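Local structure of YcgJ protein (Bacillus subtilis, 1XXL) at residues 47-52 against 79-84. The protein is probably an S-adenosylmethionine-dependent methyltransferase, whose own substrate is not known. Sequence-based numbering, arbitrary orientation.
Sequences IGVDAT and ESLPFP
Phe-83 points its ring from the loop 79-84 at two beta-branched side chains of strand 45-50. Ile-47 CG2 meets the far end of the ring obliquely, 3.8 Å from Phe-83 CZ, while Val-49, coming head-on against Phe-83, sets CG1 at the ring edge, near its plane, 4.0 Å from Phe-83 CE2. In Ile-47 CG2 stands anti to the backbone N, chi1 (to CG1) being -66°, and is the branch that reaches the phenylalanine. The other methyl of Val-49, CG2, lies 4.3 Å from Leu-81 CD2, a looser apolar touch that the length of the leucine makes possible. Pro-82 CG sits 3.9 Å above the centre of the Phe-83 ring, a good fit for a flat aromatic face. Strand 45-50 lies parallel between 24-28 and 71-75 in this Rossmann-like methyltransferase domain; Ile-47 and Val-49 share the side that the loop crosses on its way to strand 88-94. Further out, Phe-88 meets Phe-83 edge-to-face, and Leu-26 and Val-113 touch both Leu-81 and Phe-83. At the strand's C-terminal end Asp-50 and Ala-51 probably contribute to the S-adenosylmethionine site, as does Glu-79 from the loop. Asp-50 OD2 accepts from Thr-52 N at 3.2 Å with its anti lone pair, closing an Asx turn, and Asp-50 OD1 takes the N-H of Gly-31. Thr-52, whose short hydroxyl can reach forward to the first turn, N-caps helix 53-66 through Met-55 N.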
loop_
_atom_site.group_PDB
_atom_site.type_symbol
_atom_site.label_atom_id
_atom_site.label_comp_id
_atom_site.label_asym_id
_atom_site.label_seq_id
_atom_site.Cartn_x
_atom_site.Cartn_y
_atom_site.Cartn_z
ATOM N N ILE A 47 5.902 15.583 1.254
ATOM C CA ILE A 47 5.551 15.702 -0.150
ATOM C C ILE A 47 4.804 14.447 -0.543
ATOM O O ILE A 47 5.268 13.348 -0.271
ATOM C CB ILE A 47 6.783 15.881 -1.012
ATOM C CG1 ILE A 47 7.436 17.215 -0.686
ATOM C CG2 ILE A 47 6.409 15.839 -2.490
ATOM C CD1 ILE A 47 8.701 17.456 -1.470
ATOM N N GLY A 48 3.634 14.610 -1.151
ATOM C CA GLY A 48 2.841 13.487 -1.635
ATOM C C GLY A 48 2.849 13.441 -3.147
ATOM O O GLY A 48 2.770 14.483 -3.796
ATOM N N VAL A 49 2.982 12.256 -3.726
ATOM C CA VAL A 49 2.751 12.100 -5.162
ATOM C C VAL A 49 1.585 11.157 -5.385
ATOM O O VAL A 49 1.471 10.128 -4.705
ATOM C CB VAL A 49 4.010 11.636 -5.965
ATOM C CG1 VAL A 49 5.140 12.639 -5.807
ATOM C CG2 VAL A 49 4.482 10.299 -5.518
ATOM N N ASP A 50 0.697 11.535 -6.306
ATOM C CA ASP A 50 -0.394 10.674 -6.720
ATOM C C ASP A 50 -0.524 10.707 -8.253
ATOM O O ASP A 50 -0.203 11.703 -8.906
ATOM C CB ASP A 50 -1.715 11.039 -6.016
ATOM C CG ASP A 50 -2.761 9.891 -6.092
ATOM O OD1 ASP A 50 -2.876 9.100 -5.105
ATOM O OD2 ASP A 50 -3.424 9.746 -7.161
ATOM N N ALA A 51 -0.980 9.600 -8.824
ATOM C CA ALA A 51 -1.039 9.460 -10.271
ATOM C C ALA A 51 -2.142 10.294 -10.920
ATOM O O ALA A 51 -2.043 10.614 -12.088
ATOM C CB ALA A 51 -1.191 7.992 -10.653
ATOM N N THR A 52 -3.168 10.674 -10.165
ATOM C CA THR A 52 -4.310 11.363 -10.745
ATOM C C THR A 52 -4.354 12.815 -10.295
ATOM O O THR A 52 -4.147 13.113 -9.119
ATOM C CB THR A 52 -5.656 10.666 -10.385
ATOM O OG1 THR A 52 -5.994 10.927 -9.022
ATOM C CG2 THR A 52 -5.555 9.166 -10.572
ATOM N N GLU A 79 7.302 5.015 -10.489
ATOM C CA GLU A 79 8.246 4.508 -11.491
ATOM C C GLU A 79 9.138 5.607 -12.062
ATOM O O GLU A 79 10.138 5.319 -12.676
ATOM C CB GLU A 79 7.512 3.796 -12.636
ATOM C CG GLU A 79 6.954 2.435 -12.244
ATOM C CD GLU A 79 5.542 2.474 -11.686
ATOM O OE1 GLU A 79 4.945 3.573 -11.570
ATOM O OE2 GLU A 79 5.014 1.381 -11.384
ATOM N N SER A 80 8.761 6.859 -11.868
ATOM C CA SER A 80 9.574 7.990 -12.316
ATOM C C SER A 80 9.397 9.150 -11.366
ATOM O O SER A 80 8.592 10.032 -11.590
ATOM C CB SER A 80 9.174 8.414 -13.737
ATOM O OG SER A 80 10.142 9.314 -14.275
ATOM N N LEU A 81 10.126 9.119 -10.269
ATOM C CA LEU A 81 10.119 10.211 -9.310
ATOM C C LEU A 81 11.052 11.326 -9.804
ATOM O O LEU A 81 12.181 11.063 -10.212
ATOM C CB LEU A 81 10.583 9.726 -7.943
ATOM C CG LEU A 81 9.709 8.661 -7.306
ATOM C CD1 LEU A 81 10.391 8.123 -6.063
ATOM C CD2 LEU A 81 8.323 9.218 -6.995
ATOM N N PRO A 82 10.576 12.574 -9.764
ATOM C CA PRO A 82 11.372 13.684 -10.267
ATOM C C PRO A 82 12.472 14.209 -9.327
ATOM O O PRO A 82 13.218 15.096 -9.709
ATOM C CB PRO A 82 10.302 14.756 -10.502
ATOM C CG PRO A 82 9.295 14.506 -9.371
ATOM C CD PRO A 82 9.234 13.012 -9.311
ATOM N N PHE A 83 12.598 13.641 -8.131
ATOM C CA PHE A 83 13.367 14.237 -7.061
ATOM C C PHE A 83 14.805 13.848 -7.189
ATOM O O PHE A 83 15.105 12.851 -7.820
ATOM C CB PHE A 83 12.809 13.807 -5.694
ATOM C CG PHE A 83 11.342 14.091 -5.554
ATOM C CD1 PHE A 83 10.891 15.401 -5.475
ATOM C CD2 PHE A 83 10.424 13.069 -5.562
ATOM C CE1 PHE A 83 9.541 15.686 -5.372
ATOM C CE2 PHE A 83 9.063 13.344 -5.466
ATOM C CZ PHE A 83 8.616 14.650 -5.377
ATOM N N PRO A 84 15.712 14.641 -6.593
ATOM C CA PRO A 84 17.135 14.303 -6.623
ATOM C C PRO A 84 17.460 13.017 -5.843
ATOM O O PRO A 84 16.706 12.625 -4.955
ATOM C CB PRO A 84 17.786 15.495 -5.910
ATOM C CG PRO A 84 16.774 16.542 -5.867
ATOM C CD PRO A 84 15.466 15.883 -5.844
#